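PDB 6FKK: MIP07328p from Drosophila melanogaster, which probably acts as a repulsive axon guidance cue, a transmembrane semaphorin whose extracellular sema and PSI domains make up this chain. Local coordinates for residues D81-P93 and L144-F157. Numbering follows the deposited sequence.
With NAG (2-acetamido-2-deoxy-beta-D-glucopyranose), chain E.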
# COMPACT_ATOMS: atom_id res chain seq x y z
N ASP A 81 18.43 -2.94 -17.26
CA ASP A 81 18.76 -2.84 -15.84
C ASP A 81 19.81 -1.76 -15.59
O ASP A 81 19.78 -1.11 -14.53
CB ASP A 81 19.26 -4.19 -15.32
CG ASP A 81 18.13 -5.10 -14.89
OD1 ASP A 81 17.08 -4.59 -14.44
OD2 ASP A 81 18.30 -6.33 -15.00
N CYS A 82 20.73 -1.54 -16.53
CA CYS A 82 21.83 -0.59 -16.35
C CYS A 82 21.36 0.81 -16.72
O CYS A 82 21.79 1.42 -17.70
CB CYS A 82 23.04 -1.02 -17.16
SG CYS A 82 23.74 -2.61 -16.63
N HIS A 83 20.45 1.33 -15.90
CA HIS A 83 19.98 2.70 -15.98
C HIS A 83 19.83 3.24 -14.57
O HIS A 83 20.14 2.56 -13.59
CB HIS A 83 18.65 2.80 -16.76
CG HIS A 83 18.82 2.84 -18.24
ND1 HIS A 83 18.97 4.01 -18.95
CD2 HIS A 83 18.87 1.84 -19.16
CE1 HIS A 83 19.10 3.74 -20.23
NE2 HIS A 83 19.04 2.43 -20.39
N ASN A 84 19.35 4.47 -14.45
CA ASN A 84 19.18 5.13 -13.16
C ASN A 84 17.68 5.35 -12.94
O ASN A 84 17.13 6.38 -13.31
CB ASN A 84 19.95 6.45 -13.10
CG ASN A 84 19.90 7.09 -11.73
OD1 ASN A 84 19.71 6.41 -10.72
ND2 ASN A 84 20.05 8.40 -11.68
N TYR A 85 17.04 4.36 -12.32
CA TYR A 85 15.62 4.45 -11.98
C TYR A 85 15.49 5.16 -10.64
O TYR A 85 15.92 4.63 -9.61
CB TYR A 85 14.99 3.06 -11.94
CG TYR A 85 15.02 2.33 -13.26
CD1 TYR A 85 16.11 1.55 -13.62
CD2 TYR A 85 13.95 2.41 -14.14
CE1 TYR A 85 16.14 0.88 -14.83
CE2 TYR A 85 13.97 1.75 -15.35
CZ TYR A 85 15.07 0.98 -15.69
OH TYR A 85 15.09 0.32 -16.90
N LEU A 86 14.91 6.35 -10.65
CA LEU A 86 14.72 7.10 -9.42
C LEU A 86 13.59 6.49 -8.61
O LEU A 86 12.50 6.22 -9.14
CB LEU A 86 14.43 8.57 -9.72
CG LEU A 86 15.64 9.44 -10.08
CD1 LEU A 86 16.07 9.23 -11.53
CD2 LEU A 86 15.35 10.91 -9.81
N ARG A 87 13.84 6.26 -7.32
CA ARG A 87 12.91 5.51 -6.49
C ARG A 87 12.67 6.10 -5.11
O ARG A 87 11.83 5.56 -4.37
CB ARG A 87 13.40 4.06 -6.32
CG ARG A 87 13.23 3.19 -7.56
CD ARG A 87 11.77 2.90 -7.82
NE ARG A 87 11.57 2.03 -8.97
CZ ARG A 87 11.29 2.46 -10.20
NH1 ARG A 87 11.18 3.76 -10.43
NH2 ARG A 87 11.13 1.60 -11.19
N VAL A 88 13.37 7.16 -4.72
CA VAL A 88 13.24 7.73 -3.37
C VAL A 88 13.18 9.24 -3.48
O VAL A 88 14.10 9.87 -4.04
CB VAL A 88 14.41 7.31 -2.45
CG1 VAL A 88 14.28 7.99 -1.10
CG2 VAL A 88 14.45 5.80 -2.29
N TYR A 89 12.11 9.84 -2.95
CA TYR A 89 11.98 11.29 -2.87
C TYR A 89 11.51 11.67 -1.47
O TYR A 89 10.67 10.99 -0.87
CB TYR A 89 10.99 11.83 -3.91
CG TYR A 89 10.51 13.24 -3.60
CD1 TYR A 89 11.33 14.34 -3.83
CD2 TYR A 89 9.25 13.47 -3.07
CE1 TYR A 89 10.90 15.62 -3.55
CE2 TYR A 89 8.82 14.75 -2.78
CZ TYR A 89 9.65 15.82 -3.02
OH TYR A 89 9.22 17.10 -2.74
N ALA A 90 12.06 12.77 -0.96
CA ALA A 90 11.67 13.28 0.35
C ALA A 90 11.98 14.77 0.41
O ALA A 90 13.05 15.20 -0.03
CB ALA A 90 12.39 12.54 1.48
N LEU A 91 11.04 15.54 0.95
CA LEU A 91 11.22 16.98 1.16
C LEU A 91 11.77 17.17 2.57
O LEU A 91 11.03 17.08 3.55
CB LEU A 91 9.91 17.72 0.95
CG LEU A 91 9.90 19.24 1.14
CD1 LEU A 91 10.84 19.91 0.16
CD2 LEU A 91 8.49 19.79 1.00
N ARG A 92 13.07 17.41 2.67
CA ARG A 92 13.73 17.51 3.96
C ARG A 92 13.22 18.72 4.74
O ARG A 92 12.69 19.67 4.16
CB ARG A 92 15.25 17.61 3.77
CG ARG A 92 15.91 16.30 3.38
CD ARG A 92 17.40 16.36 3.67
NE ARG A 92 17.66 16.52 5.10
CZ ARG A 92 18.78 17.03 5.60
NH1 ARG A 92 19.74 17.43 4.80
NH2 ARG A 92 18.92 17.14 6.92
N PRO A 93 13.37 18.71 6.07
CA PRO A 93 12.91 19.85 6.88
C PRO A 93 13.64 21.16 6.58
O PRO A 93 13.16 22.22 7.00
CB PRO A 93 13.16 19.40 8.32
CG PRO A 93 14.17 18.30 8.21
CD PRO A 93 13.86 17.61 6.92
N LEU A 144 19.82 2.25 1.61
CA LEU A 144 18.81 3.30 1.59
C LEU A 144 18.00 3.32 0.30
O LEU A 144 16.91 3.90 0.28
CB LEU A 144 19.46 4.67 1.79
CG LEU A 144 20.04 4.96 3.18
CD1 LEU A 144 20.80 6.27 3.18
CD2 LEU A 144 18.92 5.00 4.20
N CYS A 145 18.50 2.70 -0.77
CA CYS A 145 17.86 2.70 -2.07
C CYS A 145 18.08 1.34 -2.73
O CYS A 145 19.14 0.73 -2.54
CB CYS A 145 18.44 3.81 -2.97
SG CYS A 145 17.49 4.16 -4.46
N PRO A 146 17.10 0.84 -3.47
CA PRO A 146 17.26 -0.46 -4.12
C PRO A 146 18.21 -0.38 -5.31
O PRO A 146 18.53 0.69 -5.83
CB PRO A 146 15.84 -0.83 -4.56
CG PRO A 146 15.16 0.48 -4.72
CD PRO A 146 15.73 1.36 -3.64
N TYR A 147 18.66 -1.56 -5.74
CA TYR A 147 19.56 -1.67 -6.88
C TYR A 147 18.82 -1.84 -8.20
O TYR A 147 19.34 -1.44 -9.25
CB TYR A 147 20.51 -2.86 -6.70
CG TYR A 147 21.55 -2.68 -5.62
CD1 TYR A 147 21.21 -2.69 -4.27
CD2 TYR A 147 22.90 -2.54 -5.95
CE1 TYR A 147 22.16 -2.53 -3.29
CE2 TYR A 147 23.86 -2.39 -4.97
CZ TYR A 147 23.49 -2.39 -3.65
OH TYR A 147 24.44 -2.24 -2.67
N SER A 148 17.62 -2.41 -8.17
CA SER A 148 16.86 -2.76 -9.35
C SER A 148 15.52 -2.03 -9.36
O SER A 148 14.98 -1.70 -8.29
CB SER A 148 16.61 -4.28 -9.40
OG SER A 148 15.76 -4.63 -10.48
N PRO A 149 14.96 -1.75 -10.54
CA PRO A 149 13.61 -1.15 -10.59
C PRO A 149 12.51 -2.05 -10.06
O PRO A 149 11.35 -1.61 -10.02
CB PRO A 149 13.42 -0.87 -12.09
CG PRO A 149 14.37 -1.80 -12.78
CD PRO A 149 15.56 -1.88 -11.88
N ALA A 150 12.82 -3.28 -9.66
CA ALA A 150 11.82 -4.18 -9.12
C ALA A 150 11.13 -3.56 -7.91
O ALA A 150 11.79 -3.05 -7.00
CB ALA A 150 12.45 -5.52 -8.74
N HIS A 151 9.80 -3.59 -7.91
CA HIS A 151 9.00 -2.99 -6.84
C HIS A 151 8.88 -3.95 -5.65
O HIS A 151 7.79 -4.36 -5.24
CB HIS A 151 7.63 -2.59 -7.37
CG HIS A 151 7.68 -1.73 -8.60
ND1 HIS A 151 7.97 -0.38 -8.55
CD2 HIS A 151 7.46 -2.02 -9.90
CE1 HIS A 151 7.94 0.12 -9.77
NE2 HIS A 151 7.63 -0.85 -10.61
N ASN A 152 10.04 -4.30 -5.10
CA ASN A 152 10.12 -5.17 -3.93
C ASN A 152 10.42 -4.41 -2.64
O ASN A 152 10.39 -5.01 -1.57
CB ASN A 152 11.19 -6.25 -4.14
CG ASN A 152 12.59 -5.66 -4.27
OD1 ASN A 152 12.73 -4.49 -4.64
ND2 ASN A 152 13.62 -6.45 -3.96
N SER A 153 10.72 -3.11 -2.73
CA SER A 153 11.22 -2.34 -1.60
C SER A 153 10.45 -1.04 -1.46
O SER A 153 9.90 -0.52 -2.43
CB SER A 153 12.72 -2.05 -1.76
OG SER A 153 12.98 -1.32 -2.94
N THR A 154 10.43 -0.51 -0.23
CA THR A 154 9.68 0.69 0.09
C THR A 154 10.49 1.54 1.08
O THR A 154 11.58 1.15 1.51
CB THR A 154 8.30 0.35 0.67
OG1 THR A 154 7.51 1.54 0.76
CG2 THR A 154 8.45 -0.25 2.06
N TYR A 155 9.95 2.70 1.43
CA TYR A 155 10.63 3.61 2.35
C TYR A 155 9.60 4.53 2.98
O TYR A 155 8.43 4.53 2.61
CB TYR A 155 11.71 4.42 1.63
CG TYR A 155 11.16 5.48 0.70
CD1 TYR A 155 10.75 5.17 -0.59
CD2 TYR A 155 11.04 6.80 1.12
CE1 TYR A 155 10.25 6.13 -1.44
CE2 TYR A 155 10.53 7.78 0.27
CZ TYR A 155 10.14 7.44 -1.00
OH TYR A 155 9.63 8.40 -1.84
N ALA A 156 10.07 5.32 3.95
CA ALA A 156 9.22 6.29 4.62
C ALA A 156 10.11 7.32 5.32
O ALA A 156 11.01 6.94 6.08
CB ALA A 156 8.29 5.62 5.64
N PHE A 157 9.86 8.60 5.05
CA PHE A 157 10.62 9.69 5.64
C PHE A 157 9.84 10.23 6.84
O PHE A 157 8.82 10.90 6.67
CB PHE A 157 10.88 10.79 4.61
CG PHE A 157 11.93 11.78 5.02
CD1 PHE A 157 13.27 11.51 4.82
CD2 PHE A 157 11.58 12.99 5.59
CE1 PHE A 157 14.24 12.42 5.20
CE2 PHE A 157 12.54 13.91 5.96
CZ PHE A 157 13.88 13.62 5.77
C1 NAG E . 13.58 -7.82 -3.53
C2 NAG E . 14.41 -8.63 -4.54
C3 NAG E . 14.67 -10.05 -4.04
C4 NAG E . 15.24 -10.03 -2.63
C5 NAG E . 14.31 -9.25 -1.72
C6 NAG E . 14.81 -9.14 -0.30
C7 NAG E . 12.59 -9.26 -6.09
C8 NAG E . 12.10 -9.18 -7.51
N2 NAG E . 13.76 -8.66 -5.85
O3 NAG E . 15.59 -10.70 -4.92
O4 NAG E . 15.38 -11.36 -2.13
O5 NAG E . 14.18 -7.91 -2.22
O6 NAG E . 15.47 -10.33 0.11
O7 NAG E . 11.95 -9.84 -5.22
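Pro149 sets the CB-CG-CD side of its ring over one face of the Tyr85 ring, its CB 3.8 Å from the Tyr85 ring centroid in a CH-pi contact and its CG reaching toward CE1. On the far rim the Tyr85 hydroxyl bonds to the carbonyl of Trp80. Arg87 crosses the proline obliquely, packing NH2 against Pro149 CB: bent at its second torsion, its chain swings the guanidinium round so that NH2 meets Pro149 O at the guanidinium edge, in a weak though nearly straight bond of 3.4 Å. NH2 has a further partner in Tyr27 O, and NH1 turns back to Leu86 O. His151 brings CE1 over one guanidinium face, the two planes 16° apart. Beyond His151, Asn152 ND2 carries an N-linked NAG, whose C8 comes near Ala150 CB. The innermost strands of two neighbouring blades of the semaphorin beta-propeller, 86-91 and 154-157, run here with their axes 8° from parallel and 7.9 Å apart at closest approach, and side chains rather than backbone bonds fill the gap. Val88 is the next bump. Its CG1 sits over the centre of the Tyr155 ring at 4.0 Å from the centroid, while CG2 presses on Cys145 SG at 4.1 Å; Leu162 closes in on both Val88 and Tyr155. Standing between backbone N and carbonyl carbon (chi1 72°), the Tyr155 ring reaches across to the other strand, where its hydroxyl donates to an in-plane lone pair of Tyr89 O, 3.0 Å away. Two residues past Val88, Ala90 CB rests over the Phe157 face, toward its CG-CD1 side, 3.6 Å from CD1, and Pro93 CD borders that ring's edge near CE2.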